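Local coordinates for protein lasso peptide isopeptidase AtxE2 (PDB 5TXE) that hydrolyses the isopeptide bond of the lasso peptides astexin-2 and astexin-3, turning these threaded substrates into linear peptides, at residues Pro36-Glu41 / Tyr397-Val402; Ala47-Met52 / Phe72-Ala77; Ala126-Gln131 / Ala142-Asp147; Ala460-Leu465 / Phe659-Gln664. The protein carries 1 engineered substitution. One frame throughout, in Å; residues are numbered along the deposited sequence. Where two conformers were deposited one is given.

Contact 1: Pro36-Glu41 / Tyr397-Val402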
# COMPACT_ATOMS: atom_id res chain seq x y z
N PRO A 36 -2.71 -29.60 -2.44
CA PRO A 36 -3.91 -28.81 -2.30
C PRO A 36 -3.84 -27.42 -2.98
O PRO A 36 -2.78 -26.84 -3.18
CB PRO A 36 -4.08 -28.69 -0.77
CG PRO A 36 -2.70 -28.78 -0.24
CD PRO A 36 -1.99 -29.76 -1.15
N PRO A 37 -5.00 -26.90 -3.35
CA PRO A 37 -5.10 -25.67 -4.05
C PRO A 37 -4.95 -24.47 -3.06
O PRO A 37 -5.18 -24.61 -1.87
CB PRO A 37 -6.49 -25.79 -4.65
CG PRO A 37 -7.27 -26.45 -3.54
CD PRO A 37 -6.31 -27.38 -2.88
N VAL A 38 -4.53 -23.30 -3.56
CA VAL A 38 -4.57 -22.08 -2.78
C VAL A 38 -5.95 -21.48 -2.86
O VAL A 38 -6.39 -21.03 -3.95
CB VAL A 38 -3.58 -21.06 -3.29
CG1 VAL A 38 -3.66 -19.78 -2.46
CG2 VAL A 38 -2.18 -21.62 -3.18
N THR A 39 -6.65 -21.54 -1.73
CA THR A 39 -8.03 -21.06 -1.62
C THR A 39 -8.10 -19.73 -0.90
O THR A 39 -7.09 -19.24 -0.35
CB THR A 39 -8.86 -22.04 -0.83
OG1 THR A 39 -8.31 -22.14 0.47
CG2 THR A 39 -8.86 -23.44 -1.50
N PRO A 40 -9.28 -19.09 -0.91
CA PRO A 40 -9.36 -17.84 -0.12
C PRO A 40 -9.02 -18.02 1.36
O PRO A 40 -8.42 -17.17 1.94
CB PRO A 40 -10.82 -17.43 -0.28
CG PRO A 40 -11.22 -18.03 -1.59
CD PRO A 40 -10.55 -19.37 -1.60
N GLU A 41 -9.38 -19.16 1.93
CA GLU A 41 -9.06 -19.54 3.34
C GLU A 41 -7.55 -19.60 3.57
O GLU A 41 -7.06 -19.17 4.60
CB GLU A 41 -9.78 -20.87 3.75
CG GLU A 41 -11.33 -20.75 3.98
CD GLU A 41 -12.19 -20.55 2.68
OE1 GLU A 41 -11.73 -20.93 1.53
OE2 GLU A 41 -13.33 -19.97 2.78
N TYR A 397 1.58 -26.26 -2.13
CA TYR A 397 0.29 -26.06 -2.71
C TYR A 397 0.47 -26.19 -4.21
O TYR A 397 1.57 -26.07 -4.68
CB TYR A 397 -0.24 -24.67 -2.32
CG TYR A 397 -0.70 -24.58 -0.88
CD1 TYR A 397 -1.99 -24.95 -0.50
CD2 TYR A 397 0.13 -24.11 0.09
CE1 TYR A 397 -2.40 -24.89 0.82
CE2 TYR A 397 -0.27 -24.02 1.42
CZ TYR A 397 -1.52 -24.42 1.78
OH TYR A 397 -1.88 -24.32 3.11
N ARG A 398 -0.59 -26.48 -4.95
CA ARG A 398 -0.50 -26.48 -6.40
C ARG A 398 -0.67 -25.05 -6.86
O ARG A 398 -1.79 -24.53 -6.94
CB ARG A 398 -1.54 -27.41 -7.05
CG ARG A 398 -1.15 -27.87 -8.47
CD ARG A 398 -1.71 -29.27 -8.79
NE ARG A 398 -2.70 -29.45 -9.89
CZ ARG A 398 -2.41 -29.34 -11.19
NH1 ARG A 398 -1.19 -28.95 -11.58
NH2 ARG A 398 -3.35 -29.58 -12.10
N LEU A 399 0.45 -24.43 -7.17
CA LEU A 399 0.49 -23.06 -7.53
C LEU A 399 0.12 -22.82 -8.99
O LEU A 399 0.49 -23.57 -9.84
CB LEU A 399 1.85 -22.49 -7.26
CG LEU A 399 2.28 -22.46 -5.81
CD1 LEU A 399 3.67 -21.86 -5.74
CD2 LEU A 399 1.36 -21.64 -4.95
N PRO A 400 -0.64 -21.76 -9.27
CA PRO A 400 -0.84 -21.27 -10.61
C PRO A 400 0.48 -20.96 -11.27
O PRO A 400 1.51 -20.77 -10.60
CB PRO A 400 -1.57 -19.93 -10.40
CG PRO A 400 -2.30 -20.11 -9.13
CD PRO A 400 -1.39 -20.97 -8.27
N LYS A 401 0.43 -20.91 -12.59
CA LYS A 401 1.58 -20.57 -13.39
C LYS A 401 1.56 -19.03 -13.58
O LYS A 401 0.52 -18.47 -13.90
CB LYS A 401 1.49 -21.33 -14.73
CG LYS A 401 2.63 -21.07 -15.72
CD LYS A 401 2.32 -21.62 -17.14
CE LYS A 401 2.77 -20.70 -18.29
NZ LYS A 401 4.23 -20.76 -18.56
N VAL A 402 2.71 -18.38 -13.39
CA VAL A 402 2.86 -16.95 -13.60
C VAL A 402 3.82 -16.61 -14.74
O VAL A 402 4.90 -17.17 -14.84
CB VAL A 402 3.43 -16.29 -12.34
CG1 VAL A 402 3.38 -14.77 -12.48
CG2 VAL A 402 2.61 -16.70 -11.16

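Contact 2: Ala47-Met52 / Phe72-Ala77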
# COMPACT_ATOMS: atom_id res chain seq x y z
N ALA A 47 0.71 -14.97 6.56
CA ALA A 47 1.23 -13.95 7.43
C ALA A 47 2.00 -12.90 6.66
O ALA A 47 2.32 -13.13 5.48
CB ALA A 47 2.13 -14.58 8.46
N ASP A 48 2.20 -11.76 7.30
CA ASP A 48 2.88 -10.62 6.70
C ASP A 48 3.80 -9.95 7.74
O ASP A 48 3.74 -10.24 8.94
CB ASP A 48 1.87 -9.60 6.12
CG ASP A 48 2.40 -8.89 4.81
OD1 ASP A 48 3.58 -9.11 4.33
OD2 ASP A 48 1.62 -8.07 4.25
N ILE A 49 4.69 -9.11 7.23
CA ILE A 49 5.63 -8.35 8.04
C ILE A 49 5.59 -6.91 7.59
O ILE A 49 5.82 -6.62 6.41
CB ILE A 49 7.06 -8.87 7.82
CG1 ILE A 49 7.18 -10.31 8.30
CG2 ILE A 49 8.06 -7.99 8.54
CD1 ILE A 49 8.41 -11.04 7.78
N GLY A 50 5.22 -6.02 8.49
CA GLY A 50 5.10 -4.57 8.15
C GLY A 50 3.81 -4.20 7.43
O GLY A 50 2.94 -5.01 7.21
N THR A 51 3.69 -2.94 7.04
CA THR A 51 2.46 -2.44 6.42
C THR A 51 2.21 -3.15 5.11
O THR A 51 3.13 -3.69 4.44
CB THR A 51 2.51 -0.87 6.28
OG1 THR A 51 1.25 -0.34 5.94
CG2 THR A 51 3.53 -0.40 5.27
N MET A 52 0.96 -3.07 4.71
CA MET A 52 0.48 -3.80 3.57
C MET A 52 1.33 -3.58 2.34
O MET A 52 1.72 -4.52 1.69
CB MET A 52 -0.95 -3.39 3.22
CG MET A 52 -1.92 -3.80 4.32
SD MET A 52 -3.66 -3.57 3.83
CE MET A 52 -3.53 -3.88 2.05
N PHE A 72 11.55 -7.81 14.30
CA PHE A 72 10.49 -7.43 13.38
C PHE A 72 9.17 -8.00 13.88
O PHE A 72 9.17 -8.96 14.65
CB PHE A 72 10.78 -8.00 11.99
CG PHE A 72 11.01 -9.50 11.97
CD1 PHE A 72 12.20 -10.03 12.37
CD2 PHE A 72 10.01 -10.36 11.57
CE1 PHE A 72 12.41 -11.40 12.34
CE2 PHE A 72 10.19 -11.72 11.56
CZ PHE A 72 11.40 -12.26 11.94
N GLN A 73 8.05 -7.41 13.43
CA GLN A 73 6.69 -7.84 13.76
C GLN A 73 6.06 -8.65 12.68
O GLN A 73 6.15 -8.32 11.49
CB GLN A 73 5.81 -6.65 14.05
CG GLN A 73 4.44 -7.01 14.58
CD GLN A 73 3.52 -5.81 14.49
OE1 GLN A 73 3.06 -5.23 15.53
NE2 GLN A 73 3.28 -5.36 13.23
N VAL A 74 5.43 -9.74 13.10
CA VAL A 74 4.67 -10.64 12.21
C VAL A 74 3.20 -10.51 12.54
O VAL A 74 2.82 -10.41 13.69
CB VAL A 74 5.08 -12.14 12.33
CG1 VAL A 74 4.20 -12.98 11.42
CG2 VAL A 74 6.52 -12.35 11.86
N ARG A 75 2.39 -10.44 11.49
CA ARG A 75 0.97 -10.30 11.64
C ARG A 75 0.36 -11.47 10.91
O ARG A 75 0.72 -11.79 9.77
CB ARG A 75 0.48 -9.03 10.94
CG ARG A 75 -1.03 -8.89 10.95
CD ARG A 75 -1.50 -7.59 10.28
NE ARG A 75 -1.19 -7.55 8.86
CZ ARG A 75 -1.81 -8.25 7.92
NH1 ARG A 75 -2.82 -9.06 8.20
NH2 ARG A 75 -1.41 -8.13 6.67
N GLN A 76 -0.58 -12.10 11.58
CA GLN A 76 -1.31 -13.16 10.96
C GLN A 76 -2.82 -13.11 11.24
O GLN A 76 -3.28 -13.07 12.37
CB GLN A 76 -0.76 -14.50 11.39
CG GLN A 76 -1.33 -15.62 10.52
CD GLN A 76 -0.51 -16.87 10.54
OE1 GLN A 76 0.62 -16.92 11.07
NE2 GLN A 76 -1.06 -17.90 9.98
N ALA A 77 -3.58 -13.18 10.17
CA ALA A 77 -5.02 -12.93 10.24
C ALA A 77 -5.77 -14.22 10.48
O ALA A 77 -5.46 -15.26 9.87
CB ALA A 77 -5.49 -12.28 8.94
O HOH W 1 0.55 -6.27 5.86
O HOH W 2 3.63 -6.93 10.95
O HOH W 3 1.71 -6.85 9.03

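Contact 3: Ala126-Gln131 / Ala142-Asp147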
# COMPACT_ATOMS: atom_id res chain seq x y z
N ALA A 126 -4.62 0.85 6.45
CA ALA A 126 -3.38 0.11 6.50
C ALA A 126 -2.82 0.15 7.93
O ALA A 126 -2.96 1.14 8.63
CB ALA A 126 -2.38 0.76 5.57
N ASN A 127 -2.15 -0.91 8.32
CA ASN A 127 -1.41 -0.95 9.59
C ASN A 127 -0.11 -0.19 9.60
O ASN A 127 0.65 -0.15 8.60
CB ASN A 127 -1.16 -2.42 9.99
CG ASN A 127 -0.40 -3.21 8.93
OD1 ASN A 127 -0.66 -3.12 7.71
ND2 ASN A 127 0.54 -3.99 9.40
N LEU A 128 0.18 0.40 10.73
CA LEU A 128 1.47 1.07 10.95
C LEU A 128 2.56 0.05 11.02
O LEU A 128 2.40 -0.97 11.68
CB LEU A 128 1.46 1.76 12.30
CG LEU A 128 2.67 2.63 12.67
CD1 LEU A 128 2.77 3.87 11.77
CD2 LEU A 128 2.58 3.06 14.12
N THR A 129 3.63 0.28 10.29
CA THR A 129 4.83 -0.52 10.37
C THR A 129 5.47 -0.31 11.75
O THR A 129 5.71 0.83 12.17
CB THR A 129 5.83 -0.15 9.28
OG1 THR A 129 5.31 -0.52 8.03
CG2 THR A 129 7.13 -0.95 9.44
N ILE A 130 5.72 -1.39 12.47
CA ILE A 130 6.25 -1.26 13.83
C ILE A 130 7.75 -1.58 13.73
O ILE A 130 8.16 -2.74 13.45
CB ILE A 130 5.57 -2.24 14.80
CG1 ILE A 130 4.04 -2.04 14.84
CG2 ILE A 130 6.20 -2.15 16.20
CD1 ILE A 130 3.65 -0.66 15.34
N GLN A 131 8.54 -0.55 14.00
CA GLN A 131 9.98 -0.69 14.05
C GLN A 131 10.46 -0.80 15.49
O GLN A 131 10.29 0.11 16.27
CB GLN A 131 10.70 0.48 13.38
CG GLN A 131 12.08 -0.03 12.92
CD GLN A 131 12.97 1.00 12.19
OE1 GLN A 131 12.75 2.24 12.24
NE2 GLN A 131 13.99 0.48 11.52
N ALA A 142 12.14 -1.73 22.57
CA ALA A 142 11.00 -0.84 22.82
C ALA A 142 10.27 -0.60 21.48
O ALA A 142 10.91 -0.51 20.43
CB ALA A 142 11.45 0.48 23.37
N TYR A 143 8.94 -0.52 21.53
CA TYR A 143 8.12 -0.45 20.32
C TYR A 143 6.74 -0.04 20.73
O TYR A 143 6.36 -0.17 21.91
CB TYR A 143 8.09 -1.80 19.60
CG TYR A 143 7.61 -2.95 20.47
CD1 TYR A 143 8.49 -3.61 21.29
CD2 TYR A 143 6.27 -3.37 20.48
CE1 TYR A 143 8.08 -4.64 22.11
CE2 TYR A 143 5.85 -4.40 21.32
CZ TYR A 143 6.76 -5.02 22.14
OH TYR A 143 6.44 -6.04 22.98
N LEU A 144 6.00 0.49 19.77
CA LEU A 144 4.60 0.85 19.98
C LEU A 144 3.67 -0.36 19.86
O LEU A 144 3.92 -1.26 19.07
CB LEU A 144 4.16 1.88 18.94
CG LEU A 144 5.03 3.14 18.85
CD1 LEU A 144 4.47 4.03 17.76
CD2 LEU A 144 5.06 3.85 20.17
N ARG A 145 2.61 -0.36 20.65
CA ARG A 145 1.62 -1.42 20.63
C ARG A 145 0.35 -0.92 21.24
O ARG A 145 0.35 -0.23 22.27
CB ARG A 145 2.13 -2.65 21.38
CG ARG A 145 1.02 -3.55 21.89
CD ARG A 145 1.49 -4.87 22.48
NE ARG A 145 0.37 -5.53 23.14
CZ ARG A 145 0.38 -6.79 23.61
NH1 ARG A 145 1.49 -7.54 23.61
NH2 ARG A 145 -0.75 -7.27 24.12
N GLN A 146 -0.76 -1.25 20.58
CA GLN A 146 -2.08 -0.77 20.98
C GLN A 146 -2.90 -1.85 21.73
O GLN A 146 -2.99 -2.98 21.27
CB GLN A 146 -2.85 -0.39 19.73
CG GLN A 146 -4.23 0.19 20.02
CD GLN A 146 -4.93 0.69 18.74
OE1 GLN A 146 -4.37 1.47 17.97
NE2 GLN A 146 -6.15 0.26 18.54
N ASP A 147 -3.52 -1.46 22.85
CA ASP A 147 -4.47 -2.32 23.56
C ASP A 147 -5.55 -1.44 24.11
O ASP A 147 -5.28 -0.34 24.64
CB ASP A 147 -3.83 -3.11 24.70
CG ASP A 147 -2.76 -4.10 24.23
OD1 ASP A 147 -1.56 -3.72 24.14
OD2 ASP A 147 -3.10 -5.27 23.98
O HOH W 4 7.83 1.41 17.28

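Contact 4: Ala460-Leu465 / Phe659-Gln664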
# COMPACT_ATOMS: atom_id res chain seq x y z
N ALA A 460 -9.75 -21.07 -9.39
CA ALA A 460 -11.13 -21.28 -9.80
C ALA A 460 -11.34 -21.34 -11.28
O ALA A 460 -12.50 -21.39 -11.71
CB ALA A 460 -12.00 -20.17 -9.24
N GLY A 461 -10.29 -21.26 -12.10
CA GLY A 461 -10.44 -21.42 -13.54
C GLY A 461 -10.36 -20.16 -14.37
O GLY A 461 -10.63 -20.18 -15.55
N PHE A 462 -10.01 -19.03 -13.76
CA PHE A 462 -9.84 -17.79 -14.49
C PHE A 462 -8.39 -17.56 -14.87
O PHE A 462 -7.49 -17.97 -14.14
CB PHE A 462 -10.29 -16.60 -13.65
CG PHE A 462 -11.74 -16.60 -13.34
CD1 PHE A 462 -12.63 -16.08 -14.25
CD2 PHE A 462 -12.20 -17.13 -12.16
CE1 PHE A 462 -13.98 -16.10 -13.97
CE2 PHE A 462 -13.55 -17.15 -11.86
CZ PHE A 462 -14.43 -16.63 -12.75
N ALA A 463 -8.18 -16.91 -16.01
CA ALA A 463 -6.93 -16.21 -16.26
C ALA A 463 -7.05 -14.93 -15.47
O ALA A 463 -8.14 -14.33 -15.44
CB ALA A 463 -6.77 -15.85 -17.73
N VAL A 464 -5.96 -14.54 -14.84
CA VAL A 464 -5.94 -13.32 -14.05
C VAL A 464 -4.80 -12.44 -14.56
O VAL A 464 -3.67 -12.90 -14.72
CB VAL A 464 -5.71 -13.59 -12.55
CG1 VAL A 464 -5.79 -12.29 -11.78
CG2 VAL A 464 -6.73 -14.56 -12.04
N LEU A 465 -5.14 -11.21 -14.86
CA LEU A 465 -4.18 -10.23 -15.21
C LEU A 465 -3.97 -9.36 -13.99
O LEU A 465 -4.85 -8.60 -13.61
CB LEU A 465 -4.66 -9.41 -16.39
CG LEU A 465 -3.75 -8.28 -16.84
CD1 LEU A 465 -2.44 -8.77 -17.37
CD2 LEU A 465 -4.48 -7.49 -17.92
N PHE A 659 -20.35 -16.54 -11.46
CA PHE A 659 -21.73 -16.42 -11.86
C PHE A 659 -21.84 -15.75 -13.23
O PHE A 659 -22.50 -16.28 -14.11
CB PHE A 659 -22.59 -15.69 -10.78
CG PHE A 659 -24.05 -15.50 -11.14
CD1 PHE A 659 -24.97 -16.47 -10.90
CD2 PHE A 659 -24.47 -14.34 -11.74
CE1 PHE A 659 -26.30 -16.30 -11.28
CE2 PHE A 659 -25.79 -14.15 -12.08
CZ PHE A 659 -26.70 -15.12 -11.84
N TRP A 660 -21.24 -14.58 -13.40
CA TRP A 660 -21.44 -13.83 -14.59
C TRP A 660 -20.57 -14.24 -15.71
O TRP A 660 -20.98 -14.10 -16.86
CB TRP A 660 -21.20 -12.37 -14.37
CG TRP A 660 -22.17 -11.76 -13.40
CD1 TRP A 660 -21.92 -11.41 -12.11
CD2 TRP A 660 -23.50 -11.36 -13.69
NE1 TRP A 660 -23.04 -10.80 -11.57
CE2 TRP A 660 -24.03 -10.78 -12.53
CE3 TRP A 660 -24.31 -11.47 -14.83
CZ2 TRP A 660 -25.31 -10.30 -12.46
CZ3 TRP A 660 -25.60 -11.00 -14.77
CH2 TRP A 660 -26.09 -10.42 -13.57
N LEU A 661 -19.35 -14.72 -15.44
CA LEU A 661 -18.43 -15.08 -16.51
C LEU A 661 -18.35 -16.56 -16.80
O LEU A 661 -17.88 -16.89 -17.86
CB LEU A 661 -17.02 -14.60 -16.25
CG LEU A 661 -16.86 -13.12 -15.96
CD1 LEU A 661 -15.41 -12.81 -15.64
CD2 LEU A 661 -17.33 -12.20 -17.05
N MET A 662 -18.77 -17.44 -15.88
CA MET A 662 -18.82 -18.88 -16.12
C MET A 662 -20.23 -19.47 -16.04
O MET A 662 -20.38 -20.64 -16.33
CB MET A 662 -17.93 -19.64 -15.12
CG MET A 662 -16.43 -19.40 -15.28
SD MET A 662 -15.54 -20.17 -13.95
CE MET A 662 -13.85 -19.94 -14.37
N ASP A 663 -21.26 -18.67 -15.69
CA ASP A 663 -22.62 -19.16 -15.49
C ASP A 663 -22.64 -20.31 -14.48
O ASP A 663 -23.39 -21.24 -14.62
CB ASP A 663 -23.25 -19.56 -16.85
CG ASP A 663 -23.29 -18.37 -17.87
OD1 ASP A 663 -23.47 -17.19 -17.46
OD2 ASP A 663 -23.14 -18.63 -19.08
N GLN A 664 -21.80 -20.23 -13.46
CA GLN A 664 -21.74 -21.25 -12.43
C GLN A 664 -22.07 -20.69 -11.07
O GLN A 664 -21.74 -19.54 -10.77
CB GLN A 664 -20.34 -21.82 -12.34
CG GLN A 664 -20.12 -23.01 -13.26
CD GLN A 664 -18.65 -23.26 -13.47
OE1 GLN A 664 -17.82 -22.89 -12.64
NE2 GLN A 664 -18.31 -23.87 -14.60

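Contact 1: Pro36-Glu41 / Tyr397-Val402
Tyr397 has the largest share of this contact between the N-terminal tail and the segment leading into strand 401-408. Its CG lies anti to the carbonyl carbon (chi1 -74°), so that its side chain crosses those of Pro36 and Val38 at about a right angle. Pro36 O sits at the ring edge, near its plane, while Pro36 CG approaches Tyr397 CD1 at 3.9 Å. Val38 CG2 packs 3.7 Å from Tyr397 CB. An alanine at Tyr397 would remove the ring and would probably cost Pro36 CG its apolar partner. Arg398 adds the polar tie: its N donates to Pro36 O over 2.8 Å, nearly straight at 160° but from above the carbonyl plane. Its side chain touches Pro423 and Asp424, the end leading away from the tail. At Leu399 the backbone diverges, yet CD2 reaches Val38 CG2 at 4.0 Å, so CG2 of Val38 touches both Tyr397 and Leu399. Pro400 turns instead to Leu455 and Ala458 of helix 454-459. Lys401 begins this edge strand of the hydrolase sheet by backbone pairing with Leu421, while Thr39 N-caps helix 40-44 by a weak OG1 bond to Val42 N and Pro40 rests on helix 643-662.

Contact 2: Ala47-Met52 / Phe72-Ala77
Strand 69-78 receives the short, weakly bonded strand 48-49 in antiparallel fashion, with Asp48 and Arg75 as a hydrogen-bonded pair. Both bonds are regular and lie in the carbonyl planes: Asp48 N to Arg75 O and Arg75 N to Asp48 O each span 2.9 Å. Ile49 and Val74 share one face of the sheet. Ile49 CG1 lies anti to the carbonyl carbon and the chain runs on extended, so that CD1 reaches Phe72 CD2 at 4.2 Å, CG1 rests against Val74 CG2, and CG2 lies close to Gln73 O. Leu374 of strand 373-378 touches both Ile49 and Phe72; an alanine in place of Ile49 would probably lose the contacts with Phe72 and Leu374 and thin the apolar layer. Ala47 CB extends the layer, 4.0 Å from Val74 CG1.

On the other face Asp48 and Arg75 run side by side, but carboxylate and guanidinium planes stand 76° apart and the direct salt bridge, Asp48 OD2 to Arg75 NH2, is long at 3.9 Å. A water mediates instead, giving a hydrogen bond to Asp48 OD2 at 2.6 Å and another to Gly50 O, and accepting one from Arg75 NH2 at the guanidinium edge. A second water joins Arg75 NE to Gly50 O, and a third links Gly50 N to Gln73 NE2. Gly50 has positive phi (80°), which favours glycine as the chain leaves the strand. Arg75 NH1 bonds Asn84, so the guanidinium has several partners; its water-bridged pairing with Asp48 probably gains only part of a close salt bridge's strength.

Contact 3: Ala126-Gln131 / Ala142-Asp147
Ile130 is the centre of the first shell, directed at strand 140-147 from the loop that runs almost exactly antiparallel to it. Its CG2 branch, anti to the backbone N, meets Tyr143 CB at 3.9 Å and also lies close to Leu144 O, while CD1 rests 3.8 Å from that same Leu144 O. Beside it, Leu128 and Leu144 meet tip to tip, CD2 to CD1 at 4.2 Å. No direct hydrogen bond joins the two segments: the CA atoms of Gln131 and Tyr143 are 6.5 Å apart, and a water bridges the backbones, donating to Gln131 O at 3.0 Å and accepting from Leu144 N.

Outward from these groups, Tyr143 holds its ring in the crowded position between backbone N and carbonyl carbon (chi1 56°), and the ring end leads away from the loop so that OH bonds Asp103. That aspartate also forms a salt bridge with Arg145 NH1. Arg145 in turn grips Asp147 side-on, NE to OD1 at 2.8 Å and NH2 to OD2, with both oxygens using their syn lone pairs; Trp154 makes a cation-pi contact with Arg145. On the loop side, Gln131 NE2 is fixed by Leu61 O, and at the far end of the loop Ala126 packs on an apolar side chain of the bound peptide.

The segment 126-131 thus lies between two antiparallel sheets of the propeller. Ile130 also touches Gln73 of strand 69-78, Leu144 packs on Ile173 of strand 173-178, and strand 150-157 pairs with Tyr143 and Arg145.

Contact 4: Ala460-Leu465 / Phe659-Gln664
Met662 places CG anti to its carbonyl carbon (chi1 -67°) and continues fully extended, so its methyl group is carried out from the C-terminal end region of helix 643-662. Phe462 adopts the same kind of first torsion (chi1 -66°) and turns its ring toward the helix. The two side chains cross obliquely, with Met662 CE almost exactly above the ring centre, 3.7 Å from the centroid and 8° off the normal. This is a CH-pi contact; Met662 SD lies oblique to the ring, completing a Met-aromatic contact. Leu661 joins at another point of the ring, its CD1 4.0 Å from Phe462 CE1, where the side chains cross at about a right angle.

The methyl group also presses on the backbone, with CE 3.3 Å from Ala460 O and 3.4 Å from Gly461 O. Gly461 ends helix 454-459 in a Schellman motif with positive phi. A CB there would come within about 3.0 Å of Met662 CE and would be jammed against the carbonyl oxygen of Ala460, so the position calls for glycine. In the alpha/beta-hydrolase fold of this prolyl oligopeptidase relative, the turn leads from helix 454-459 into strand 463-467 of the mixed sheet, against which the end of the long helix 643-662 is laid.

Pro432 of the adjoining strand 431-436 touches both Phe462 and Met662, and Leu457 of helix 454-459 packs on Phe462 as well. Beyond Leu661, whose side chain also reaches Ala544, the backbone oxygen of that leucine accepts a hydrogen bond from Arg520.

In the fold
Contacts 1 and 4 belong to the hydrolase part and reach the same mixed sheet, their centres about 16 Å apart. Contacts 2 and 3 lie in the propeller and touch: Thr51 N is probably hydrogen-bonded to Thr129 OG1. Contact 2 is the buried one, contact 1 is at the surface, and contacts 3 and 4 are intermediate. Chemistry follows place: paired strands and water-linked charges in contact 2, apolar side chains and a bridging water in contact 3, a methyl-on-ring contact in contact 4, and a proline-rich tail held by one backbone bond in contact 1. Helix 40-44 is followed in the chain by strand 48-49, so the chain passes from contact 1 to contact 2.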